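Local coordinates for protein aspartate carbamoyltransferase (Leishmania major, PDB 7K46) that probably catalyses the transfer of a carbamoyl group from carbamoyl phosphate to L-aspartate, an early step of pyrimidine synthesis, at residues T38-E41 and T45-T48; E121-M124 and P130-N133; L150-E155 and V284-L289; S178-L183 and E208-D213; A274-A279 and T297-D302. All blocks are in the same frame, centred on the assembly; numbering follows the deposited sequence. Where two conformers were deposited one is given.

Interaction 1 (T38-E41 and T45-T48); sequences THIE and TIDT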
# COMPACT_ATOMS: atom_id res chain seq x y z
N THR A 38 14.32 22.70 -5.36
CA THR A 38 15.61 23.08 -4.79
C THR A 38 15.75 22.58 -3.36
O THR A 38 16.77 21.99 -2.99
CB THR A 38 15.78 24.60 -4.84
OG1 THR A 38 15.68 25.04 -6.20
CG2 THR A 38 17.12 25.00 -4.25
N HIS A 39 14.71 22.80 -2.56
CA HIS A 39 14.67 22.37 -1.16
C HIS A 39 14.89 20.87 -1.03
O HIS A 39 15.79 20.41 -0.32
CB HIS A 39 13.32 22.79 -0.57
CG HIS A 39 13.15 22.52 0.89
ND1 HIS A 39 13.52 23.43 1.87
CD2 HIS A 39 12.57 21.49 1.55
CE1 HIS A 39 13.21 22.94 3.06
NE2 HIS A 39 12.63 21.77 2.89
N ILE A 40 14.06 20.09 -1.73
CA ILE A 40 14.11 18.63 -1.60
C ILE A 40 15.43 18.08 -2.11
O ILE A 40 16.04 17.19 -1.50
CB ILE A 40 12.91 18.01 -2.35
CG1 ILE A 40 11.59 18.43 -1.70
CG2 ILE A 40 13.04 16.47 -2.41
CD1 ILE A 40 11.30 17.78 -0.34
N GLU A 41 15.93 18.61 -3.23
CA GLU A 41 17.16 18.07 -3.78
C GLU A 41 18.37 18.48 -2.96
O GLU A 41 19.43 17.85 -3.08
CB GLU A 41 17.31 18.49 -5.24
CG GLU A 41 16.27 17.78 -6.10
CD GLU A 41 16.41 18.05 -7.58
OE1 GLU A 41 17.12 19.00 -7.96
OE2 GLU A 41 15.79 17.30 -8.37
N THR A 45 13.72 18.43 4.24
CA THR A 45 12.42 17.78 4.23
C THR A 45 11.30 18.78 4.47
O THR A 45 11.53 19.94 4.84
CB THR A 45 12.37 16.66 5.28
OG1 THR A 45 12.63 17.21 6.58
CG2 THR A 45 13.43 15.61 4.96
N ILE A 46 10.07 18.33 4.22
CA ILE A 46 8.86 19.12 4.42
C ILE A 46 7.88 18.30 5.23
O ILE A 46 7.59 17.15 4.87
CB ILE A 46 8.23 19.55 3.08
CG1 ILE A 46 9.23 20.37 2.26
CG2 ILE A 46 6.94 20.35 3.33
CD1 ILE A 46 8.77 20.61 0.80
N ASP A 47 7.37 18.87 6.32
CA ASP A 47 6.52 18.14 7.24
C ASP A 47 5.16 18.80 7.41
O ASP A 47 4.40 18.43 8.33
CB ASP A 47 7.22 18.00 8.60
CG ASP A 47 6.78 16.76 9.36
OD1 ASP A 47 6.77 15.66 8.74
OD2 ASP A 47 6.46 16.88 10.57
N THR A 48 4.83 19.77 6.56
CA THR A 48 3.64 20.59 6.72
C THR A 48 2.36 19.76 6.76
O THR A 48 1.41 20.12 7.47
CB THR A 48 3.57 21.61 5.58
OG1 THR A 48 4.80 22.35 5.54
CG2 THR A 48 2.41 22.59 5.79

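Interaction 2 (E121-M124 and P130-N133); sequences EQAM and PIMN. With EDO (1,2-ethanediol), chain B.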
# COMPACT_ATOMS: atom_id res chain seq x y z
N GLU A 121 -18.00 14.06 -11.83
CA GLU A 121 -19.21 14.80 -11.48
C GLU A 121 -19.87 14.20 -10.24
O GLU A 121 -20.15 14.89 -9.26
CB GLU A 121 -20.22 14.76 -12.64
CG GLU A 121 -19.77 15.23 -14.01
CD GLU A 121 -20.78 14.87 -15.10
OE1 GLU A 121 -21.91 14.46 -14.76
OE2 GLU A 121 -20.44 14.97 -16.30
N GLN A 122 -20.13 12.89 -10.30
CA GLN A 122 -20.80 12.20 -9.21
C GLN A 122 -20.00 12.31 -7.92
O GLN A 122 -20.58 12.50 -6.84
CB GLN A 122 -21.00 10.74 -9.59
CG GLN A 122 -21.95 10.53 -10.75
CD GLN A 122 -21.88 9.13 -11.30
OE1 GLN A 122 -21.07 8.32 -10.84
NE2 GLN A 122 -22.70 8.84 -12.29
N ALA A 123 -18.67 12.17 -8.01
CA ALA A 123 -17.84 12.26 -6.82
C ALA A 123 -17.91 13.65 -6.20
O ALA A 123 -18.11 13.80 -4.99
CB ALA A 123 -16.39 11.89 -7.17
N MET A 124 -17.76 14.69 -7.02
CA MET A 124 -17.82 16.04 -6.49
C MET A 124 -19.22 16.40 -6.00
O MET A 124 -19.35 17.31 -5.18
CB MET A 124 -17.33 17.04 -7.54
CG MET A 124 -15.82 16.91 -7.78
SD MET A 124 -15.12 18.25 -8.76
CE MET A 124 -16.22 18.22 -10.17
N PRO A 130 -11.38 18.03 -0.85
CA PRO A 130 -10.97 18.25 -2.24
C PRO A 130 -10.66 16.95 -2.96
O PRO A 130 -10.07 16.02 -2.39
CB PRO A 130 -9.72 19.13 -2.10
CG PRO A 130 -9.95 19.88 -0.81
CD PRO A 130 -10.58 18.85 0.09
N ILE A 131 -11.05 16.89 -4.23
CA ILE A 131 -10.73 15.79 -5.13
C ILE A 131 -9.74 16.29 -6.17
O ILE A 131 -9.98 17.32 -6.81
CB ILE A 131 -11.99 15.24 -5.83
CG1 ILE A 131 -12.98 14.67 -4.82
CG2 ILE A 131 -11.60 14.16 -6.87
CD1 ILE A 131 -14.31 14.31 -5.46
N MET A 132 -8.64 15.56 -6.33
CA MET A 132 -7.69 15.80 -7.41
C MET A 132 -8.04 14.87 -8.56
O MET A 132 -8.00 13.64 -8.41
CB MET A 132 -6.25 15.54 -6.94
CG MET A 132 -5.80 16.24 -5.67
SD MET A 132 -5.70 18.04 -5.80
CE MET A 132 -7.25 18.51 -5.04
N ASN A 133 -8.38 15.43 -9.71
CA ASN A 133 -8.67 14.61 -10.88
C ASN A 133 -7.35 14.11 -11.47
O ASN A 133 -6.53 14.90 -11.95
CB ASN A 133 -9.49 15.42 -11.89
CG ASN A 133 -9.62 14.71 -13.22
OD1 ASN A 133 -9.45 13.49 -13.31
ND2 ASN A 133 -9.94 15.47 -14.26
C1 EDO B . -20.11 6.11 -14.50
O1 EDO B . -19.48 4.84 -14.68
C2 EDO B . -19.63 6.74 -13.20
O2 EDO B . -19.88 5.86 -12.09

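Interaction 3 (L150-E155 and V284-L289); sequences LTIHAE and VVMHPL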
# COMPACT_ATOMS: atom_id res chain seq x y z
N LEU A 150 5.31 23.09 -16.65
CA LEU A 150 6.49 23.25 -15.79
C LEU A 150 7.76 22.74 -16.48
O LEU A 150 8.81 23.38 -16.40
CB LEU A 150 6.28 22.52 -14.47
CG LEU A 150 7.50 22.43 -13.54
CD1 LEU A 150 8.04 23.83 -13.17
CD2 LEU A 150 7.12 21.66 -12.29
N THR A 151 7.67 21.59 -17.14
CA THR A 151 8.83 21.02 -17.81
C THR A 151 9.36 21.98 -18.87
O THR A 151 10.57 22.24 -18.93
CB THR A 151 8.47 19.67 -18.44
OG1 THR A 151 8.03 18.77 -17.42
CG2 THR A 151 9.71 19.06 -19.13
N ILE A 152 8.48 22.52 -19.71
CA ILE A 152 8.92 23.47 -20.72
C ILE A 152 9.59 24.66 -20.06
O ILE A 152 10.71 25.05 -20.41
CB ILE A 152 7.74 23.90 -21.60
CG1 ILE A 152 7.16 22.71 -22.36
CG2 ILE A 152 8.18 24.99 -22.59
CD1 ILE A 152 5.85 23.00 -23.05
N HIS A 153 8.92 25.24 -19.06
CA HIS A 153 9.45 26.44 -18.42
C HIS A 153 10.81 26.18 -17.76
O HIS A 153 11.74 26.99 -17.87
CB HIS A 153 8.47 26.97 -17.37
CG HIS A 153 8.96 28.19 -16.67
ND1 HIS A 153 8.66 29.47 -17.10
CD2 HIS A 153 9.77 28.34 -15.59
CE1 HIS A 153 9.24 30.35 -16.30
NE2 HIS A 153 9.92 29.69 -15.38
N ALA A 154 10.93 25.06 -17.06
CA ALA A 154 12.17 24.75 -16.36
C ALA A 154 13.30 24.42 -17.33
O ALA A 154 14.45 24.78 -17.09
CB ALA A 154 11.94 23.60 -15.38
N GLU A 155 12.98 23.72 -18.42
CA GLU A 155 14.00 23.28 -19.36
C GLU A 155 14.47 24.43 -20.27
O GLU A 155 15.67 24.55 -20.54
CB GLU A 155 13.48 22.12 -20.22
CG GLU A 155 13.26 20.81 -19.45
CD GLU A 155 14.56 20.09 -19.12
OE1 GLU A 155 15.43 19.96 -20.01
OE2 GLU A 155 14.72 19.65 -17.96
N VAL A 284 13.71 20.79 -26.40
CA VAL A 284 13.49 19.54 -25.68
C VAL A 284 12.51 18.65 -26.43
O VAL A 284 11.61 19.12 -27.15
CB VAL A 284 12.98 19.76 -24.23
CG1 VAL A 284 14.07 20.41 -23.37
CG2 VAL A 284 11.69 20.58 -24.22
N VAL A 285 12.69 17.35 -26.24
CA VAL A 285 11.74 16.32 -26.64
C VAL A 285 10.99 15.90 -25.38
O VAL A 285 11.62 15.60 -24.35
CB VAL A 285 12.45 15.13 -27.29
CG1 VAL A 285 11.47 13.99 -27.54
CG2 VAL A 285 13.15 15.56 -28.60
N MET A 286 9.67 15.87 -25.46
CA MET A 286 8.84 15.49 -24.33
C MET A 286 7.85 14.41 -24.78
O MET A 286 7.60 14.22 -25.97
CB MET A 286 8.09 16.71 -23.76
CG MET A 286 9.02 17.78 -23.18
SD MET A 286 8.16 19.33 -22.78
CE MET A 286 6.89 18.76 -21.64
N HIS A 287 7.30 13.71 -23.80
CA HIS A 287 6.37 12.61 -24.04
C HIS A 287 5.73 12.31 -22.69
O HIS A 287 6.45 12.12 -21.71
CB HIS A 287 7.12 11.39 -24.58
CG HIS A 287 6.23 10.30 -25.10
ND1 HIS A 287 5.15 9.81 -24.40
CD2 HIS A 287 6.28 9.59 -26.26
CE1 HIS A 287 4.58 8.84 -25.09
NE2 HIS A 287 5.25 8.69 -26.22
N PRO A 288 4.40 12.29 -22.59
CA PRO A 288 3.77 12.05 -21.28
C PRO A 288 4.02 10.65 -20.74
O PRO A 288 3.94 10.46 -19.51
CB PRO A 288 2.28 12.29 -21.56
CG PRO A 288 2.12 12.00 -23.05
CD PRO A 288 3.41 12.50 -23.66
N LEU A 289 4.32 9.67 -21.61
CA LEU A 289 4.65 8.27 -21.34
C LEU A 289 3.40 7.50 -20.93
O LEU A 289 2.45 8.10 -20.40
CB LEU A 289 5.75 8.16 -20.28
CG LEU A 289 7.11 8.74 -20.72
CD1 LEU A 289 8.16 8.61 -19.63
CD2 LEU A 289 7.60 8.06 -22.01

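Interaction 4 (S178-L183 and E208-D213); sequences SLLKLL and EHVATD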
# COMPACT_ATOMS: atom_id res chain seq x y z
N SER A 178 -6.76 19.19 -24.55
CA SER A 178 -6.75 20.05 -23.37
C SER A 178 -5.44 20.81 -23.24
O SER A 178 -5.43 21.99 -22.87
CB SER A 178 -7.02 19.20 -22.12
OG SER A 178 -7.05 19.99 -20.95
N LEU A 179 -4.32 20.14 -23.53
CA LEU A 179 -3.02 20.81 -23.45
C LEU A 179 -2.95 21.97 -24.43
O LEU A 179 -2.50 23.06 -24.08
CB LEU A 179 -1.89 19.81 -23.70
CG LEU A 179 -0.47 20.42 -23.64
CD1 LEU A 179 -0.15 20.94 -22.24
CD2 LEU A 179 0.58 19.44 -24.12
N LEU A 180 -3.41 21.76 -25.66
CA LEU A 180 -3.42 22.84 -26.64
C LEU A 180 -4.30 24.00 -26.18
O LEU A 180 -3.89 25.17 -26.25
CB LEU A 180 -3.89 22.31 -28.00
CG LEU A 180 -4.10 23.38 -29.07
CD1 LEU A 180 -2.78 24.12 -29.32
CD2 LEU A 180 -4.64 22.77 -30.36
N LYS A 181 -5.51 23.70 -25.69
CA LYS A 181 -6.39 24.77 -25.22
C LYS A 181 -5.72 25.56 -24.10
O LYS A 181 -5.76 26.80 -24.10
CB LYS A 181 -7.71 24.19 -24.71
CG LYS A 181 -8.60 23.57 -25.77
CD LYS A 181 -9.80 22.95 -25.07
CE LYS A 181 -10.66 22.16 -26.02
NZ LYS A 181 -11.85 21.62 -25.28
N LEU A 182 -5.08 24.87 -23.16
CA LEU A 182 -4.44 25.54 -22.03
C LEU A 182 -3.28 26.42 -22.50
O LEU A 182 -3.13 27.55 -22.03
CB LEU A 182 -3.96 24.50 -21.02
CG LEU A 182 -3.47 25.06 -19.69
CD1 LEU A 182 -4.65 25.62 -18.94
CD2 LEU A 182 -2.78 23.97 -18.89
N LEU A 183 -2.45 25.90 -23.41
CA LEU A 183 -1.30 26.66 -23.88
C LEU A 183 -1.74 27.91 -24.63
O LEU A 183 -1.23 29.01 -24.40
CB LEU A 183 -0.41 25.78 -24.76
CG LEU A 183 0.39 24.66 -24.08
CD1 LEU A 183 1.13 23.77 -25.09
CD2 LEU A 183 1.37 25.25 -23.09
N GLU A 208 -11.74 25.45 -33.47
CA GLU A 208 -12.72 26.49 -33.23
C GLU A 208 -12.65 26.98 -31.79
O GLU A 208 -12.80 28.18 -31.53
CB GLU A 208 -14.13 25.98 -33.56
N HIS A 209 -12.39 26.07 -30.85
CA HIS A 209 -12.34 26.46 -29.44
C HIS A 209 -11.22 27.45 -29.17
O HIS A 209 -11.39 28.41 -28.41
CB HIS A 209 -12.18 25.23 -28.55
CG HIS A 209 -12.21 25.55 -27.09
ND1 HIS A 209 -13.34 25.39 -26.31
CD2 HIS A 209 -11.25 26.04 -26.27
CE1 HIS A 209 -13.06 25.76 -25.07
NE2 HIS A 209 -11.80 26.16 -25.02
N VAL A 210 -10.04 27.23 -29.77
CA VAL A 210 -8.89 28.09 -29.49
C VAL A 210 -8.84 29.32 -30.39
O VAL A 210 -7.95 30.16 -30.22
CB VAL A 210 -7.57 27.31 -29.60
CG1 VAL A 210 -7.57 26.13 -28.64
CG2 VAL A 210 -7.32 26.85 -31.04
N ALA A 211 -9.79 29.47 -31.33
CA ALA A 211 -9.67 30.51 -32.35
C ALA A 211 -9.61 31.92 -31.75
O ALA A 211 -8.79 32.74 -32.18
CB ALA A 211 -10.83 30.39 -33.35
N THR A 212 -10.47 32.22 -30.78
CA THR A 212 -10.43 33.53 -30.12
C THR A 212 -9.04 33.83 -29.58
O THR A 212 -8.50 34.92 -29.79
CB THR A 212 -11.48 33.60 -29.00
OG1 THR A 212 -12.80 33.61 -29.55
CG2 THR A 212 -11.28 34.86 -28.16
N ASP A 213 -8.44 32.85 -28.89
CA ASP A 213 -7.13 33.05 -28.28
C ASP A 213 -6.03 33.16 -29.34
O ASP A 213 -5.14 34.01 -29.23
CB ASP A 213 -6.82 31.90 -27.33
CG ASP A 213 -7.69 31.92 -26.09
OD1 ASP A 213 -8.02 33.03 -25.62
OD2 ASP A 213 -8.05 30.84 -25.58
O HOH W 1 -7.74 28.08 -25.76

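Interaction 5 (A274-A279 and T297-D302); sequences ARLAHA and TDIDDD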
# COMPACT_ATOMS: atom_id res chain seq x y z
N ALA A 274 18.54 10.30 -35.87
CA ALA A 274 18.55 10.87 -37.22
C ALA A 274 17.64 12.09 -37.30
O ALA A 274 17.99 13.10 -37.93
CB ALA A 274 18.13 9.81 -38.24
N ARG A 275 16.47 12.02 -36.67
CA ARG A 275 15.54 13.15 -36.68
C ARG A 275 16.12 14.35 -35.95
O ARG A 275 15.94 15.50 -36.38
CB ARG A 275 14.21 12.74 -36.06
CG ARG A 275 13.13 13.82 -36.18
CD ARG A 275 12.45 13.74 -37.54
NE ARG A 275 11.62 12.55 -37.62
CZ ARG A 275 11.08 12.09 -38.74
NH1 ARG A 275 11.29 12.69 -39.90
NH2 ARG A 275 10.32 11.00 -38.70
N LEU A 276 16.80 14.12 -34.83
CA LEU A 276 17.33 15.24 -34.06
C LEU A 276 18.54 15.90 -34.70
O LEU A 276 19.02 16.91 -34.17
CB LEU A 276 17.69 14.79 -32.64
CG LEU A 276 16.54 14.59 -31.66
CD1 LEU A 276 17.10 14.50 -30.25
CD2 LEU A 276 15.51 15.71 -31.77
N ALA A 277 19.06 15.34 -35.80
CA ALA A 277 20.19 15.97 -36.48
C ALA A 277 19.85 17.38 -36.94
O ALA A 277 20.74 18.24 -37.04
CB ALA A 277 20.64 15.12 -37.66
N HIS A 278 18.58 17.65 -37.22
CA HIS A 278 18.13 18.96 -37.67
C HIS A 278 17.56 19.82 -36.54
O HIS A 278 17.15 20.95 -36.81
CB HIS A 278 17.10 18.81 -38.78
CG HIS A 278 17.62 18.14 -40.01
ND1 HIS A 278 17.41 16.80 -40.28
CD2 HIS A 278 18.36 18.61 -41.05
CE1 HIS A 278 17.99 16.48 -41.42
NE2 HIS A 278 18.57 17.56 -41.91
N ALA A 279 17.55 19.33 -35.31
CA ALA A 279 16.97 20.08 -34.20
C ALA A 279 17.92 21.17 -33.70
O ALA A 279 19.14 21.09 -33.84
CB ALA A 279 16.62 19.14 -33.04
N THR A 297 15.11 4.76 -28.25
CA THR A 297 16.07 4.79 -27.16
C THR A 297 17.40 5.41 -27.59
O THR A 297 18.22 5.73 -26.72
CB THR A 297 16.33 3.39 -26.62
OG1 THR A 297 16.84 2.57 -27.67
CG2 THR A 297 15.06 2.78 -26.07
N ASP A 298 17.64 5.59 -28.89
CA ASP A 298 18.94 6.11 -29.30
C ASP A 298 19.08 7.61 -29.08
O ASP A 298 20.15 8.16 -29.38
CB ASP A 298 19.26 5.71 -30.76
CG ASP A 298 18.44 6.48 -31.81
OD1 ASP A 298 17.64 7.37 -31.48
OD2 ASP A 298 18.63 6.17 -33.02
N ILE A 299 18.06 8.29 -28.54
CA ILE A 299 18.21 9.66 -28.05
C ILE A 299 18.04 9.75 -26.53
O ILE A 299 18.00 10.85 -25.99
CB ILE A 299 17.25 10.65 -28.74
CG1 ILE A 299 15.78 10.26 -28.51
CG2 ILE A 299 17.56 10.79 -30.21
CD1 ILE A 299 14.83 11.41 -28.77
N ASP A 300 17.97 8.62 -25.83
CA ASP A 300 17.69 8.67 -24.39
C ASP A 300 18.78 9.37 -23.60
O ASP A 300 18.51 9.83 -22.48
CB ASP A 300 17.48 7.26 -23.84
CG ASP A 300 16.12 6.68 -24.20
OD1 ASP A 300 15.30 7.41 -24.81
OD2 ASP A 300 15.87 5.50 -23.87
N ASP A 301 20.01 9.43 -24.11
CA ASP A 301 21.11 10.10 -23.43
C ASP A 301 21.38 11.50 -23.98
O ASP A 301 22.32 12.16 -23.52
CB ASP A 301 22.40 9.28 -23.52
CG ASP A 301 22.30 7.95 -22.80
OD1 ASP A 301 21.61 7.90 -21.75
OD2 ASP A 301 22.90 6.97 -23.29
N ASP A 302 20.62 11.93 -24.97
CA ASP A 302 20.78 13.28 -25.51
C ASP A 302 20.32 14.30 -24.48
O ASP A 302 19.25 14.12 -23.87
CB ASP A 302 19.96 13.41 -26.80
CG ASP A 302 20.27 14.70 -27.57
OD1 ASP A 302 19.98 15.78 -27.04
OD2 ASP A 302 20.80 14.61 -28.70
O HOH W 2 18.54 7.48 -35.50

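Interaction 1 (T38-E41 and T45-T48)
T45 meets H39 through its backbone: the carbonyl oxygen T45 O accepts the N-H of H39 NE2 at 2.9 Å, with a nearly straight angle of 172° at the hydrogen. The oxygen lies in the plane of the imidazole, so the N-H is aimed directly at it, yet the donor stands well above the plane of the carbonyl group, 58° out of it. The ring can reach this far because H39 carries CG opposite its backbone N (chi1 -176°), which sends the imidazole out from the helix toward the returning chain. The side chain of T45 starts off away from the helix, and its hydroxyl is hydrogen-bonded to R50 of the second subunit. This one residue therefore serves two partners, its backbone the helix of its own chain and its side chain a neighbouring copy.

At I46 the contact turns apolar. Its CG1 passes obliquely by the imidazole, 3.6 Å from H39 CD2, and probably helps to fix the rotation of a ring already held at NE2. Beyond it, I46 CD1 approaches I40 CD1 to 4.0 Å, the two isoleucine side chains crossing at about a right angle. Both are buried, whereas H39 and T45 remain partly open to solvent.

The contact closes the turn by which the chain leaves helix 23-41 and heads for strand 53-58. Helix 309-326 packs against it, with M319 touching both I40 and I46, while F4 meets the H39 ring edge-to-face and also touches I46.

Interaction 2 (E121-M124 and P130-N133)
Q122 OE1 accepts a hydrogen bond of 3.0 Å from O2 of a 1,2-ethanediol molecule, probably a remnant of the crystallisation liquor. The Q122 chain runs out extended beyond CG, which carries the amide well away from strand 131-133, so this polar bond lies off the helix-strand contact, on the side where Q122 packs on L96 and Q97 of helix 96-104, and adds nothing to the grip between helix and strand. That grip is purely apolar and depends on one side chain of the strand.

I131 points at the helix and touches it with the end of its longer branch. CD1 lies 3.6 Å from A123 CB and 3.7 Å from the carbonyl carbon A123 C, while M124 CG comes within 3.8 Å of the same methyl. A single terminal carbon thus rests against two successive residues of the helix. The chain of I131 is stretched to get there: CG1 sits opposite its carbonyl carbon, and CD1 continues the line outward (chi2 171°). A123, with no more than a methyl group, allows the close approach and is buried with I131. M124 crosses I131 obliquely at the more exposed margin.

Helix 117-126 and strand 131-133 are the second and third elements of a beta-alpha-beta unit that begins with strand 109-113. L110 and L112 of that first strand touch I131, and L112 also reaches A123, while I100 of helix 96-104 packs on A123. On its far edge strand 131-133 makes backbone hydrogen bonds with V15, and M132 turns to helix 309-326.

Interaction 3 (L150-E155 and V284-L289)
M286 touches two residues of the helix, pressing the end of its side chain between T151 and I152. Its sulfur lies 3.5 Å from I152 CG1, the two side chains crossing at about a right angle. Its methyl goes on to T151, where M286 CE is 3.7 Å from T151 CB and 3.8 Å from T151 CG2, so that these two side chains meet tip to tip. A bend at the last torsion (chi3 57°) turns CE away from the line of the chain and into this position. T151 presents carbon to the sulfur-bearing side chain because its hydroxyl is turned back to the carbonyl of L147 in its own helix.

One turn further on, E155 lends its aliphatic part. E155 CB stands 3.6 Å from V284 CG1, and the bend at chi2 (-75°) folds the chain over that methyl, leaving E155 OE1 3.7 Å from it. The polar end is engaged beyond the contact: OE2 forms a salt bridge with R309 and a hydrogen bond with Y313.

Within the strand's continuation, an H-P-L-P sequence familiar from carbamoyltransferases, L289 N donates to H287 ND1 at 2.9 Å across P288.

The contact packs the carbamoyl-phosphate-binding half on the Asp/Orn-binding half. Helix 142-156 runs nearly antiparallel to strand 284-286, at 163°, with the short axes 10.2 Å apart. The strand is an outermost one of the five-stranded parallel sheet, beside strand 237-240. Helix 142-156 also packs through L150 on helix 23-41, and helix 309-326 lies against both segments, Q310 touching T151 and M286.

Interaction 4 (S178-L183 and E208-D213)
V210 fills the buried side of this contact, setting its CG1 over the start of K181, 3.9 Å from K181 CA and 4.0 Å from K181 CG. L180 closes the buried edge less closely, its CG 4.4 Å from V210 CG1. The solvent side is made by K181 and H209, whose contact is close despite its exposure. The lysine chain is fully extended and crosses the imidazole at about a right angle, laying its methylenes over one face: K181 CD is 3.9 Å from the ring centroid, 24° off the normal, a CH-pi contact displaced toward the rim. This carries the ammonium group past the ring, with K181 NZ 4.2 Å from H209 ND1; if that histidine were protonated the two would probably repel mildly. Further along, the two helices are bridged by a water that donates both to K181 O (2.9 Å) and to D213 OD2 (2.8 Å); the carboxylate oxygen also accepts from H185.

The helices run side by side at 15°, their short axes 9.7 Å apart, although helix 204-217 is kinked at T212 and D213, whose N atoms miss the usual helical bond. With strands 163-167, 191-195 and 220-224 adjacent in the sheet, they are consecutive crossover helices, characteristic of the Rossmann-like Asp/Orn binding domain.

Interaction 5 (A274-A279 and T297-D302)
L276 and I299 are brought together by their first torsions. In L276, CG lies beside the backbone N (chi1 -77°), which sends the isobutyl group toward the facing loop. In I299, CG1 takes the place between backbone N and carbonyl carbon (chi1 60°), and CG2 is left to face the leucine. L276 CD1 and I299 CG2 meet at 3.7 Å, the side chains crossing at about a right angle, and I299 CD1 also reaches L276 CD1, at 4.1 Å. The leucine methyl is further flanked by a carboxylate, D302 OD2 lying 4.0 Å from L276 CD1. The charge of D302 is met by R304, a salt bridge outside the two segments.

A water links the polar rim. It accepts from A274 N and donates to D298 OD2, each at 2.8 Å, while the other oxygen of D298 accepts from K273 N at the start of helix 273-276.

Each segment contains a type I beta turn, L276 to A279 on one side and I299 to D302 on the other. This is plain packing in the Asp/Orn binding domain, joining the turn that leads into strand 284-286 to the loop that follows that strand.

Overall arrangement
Interactions 1 and 2 come first along the chain, in the carbamoyl-phosphate-binding part; the other three are interleaved after them. The centres of interactions 1 and 2 are about 28 Å apart, and helix 309-326 packs against both. Interaction 3 joins helix 142-156 to strand 284-286, linking the two family regions, and encloses interaction 4 within its long loop. Interaction 5 alternates with interaction 3 along the chain and touches it, V285 CG2 lying 4.0 Å from L276 CD2. Interactions 2 and 5 stand on opposite sides of the chain's centre, about 40 Å apart. Together they mark a two-domain carbamoyltransferase fold in which helices 142-156 and 309-326 connect the halves.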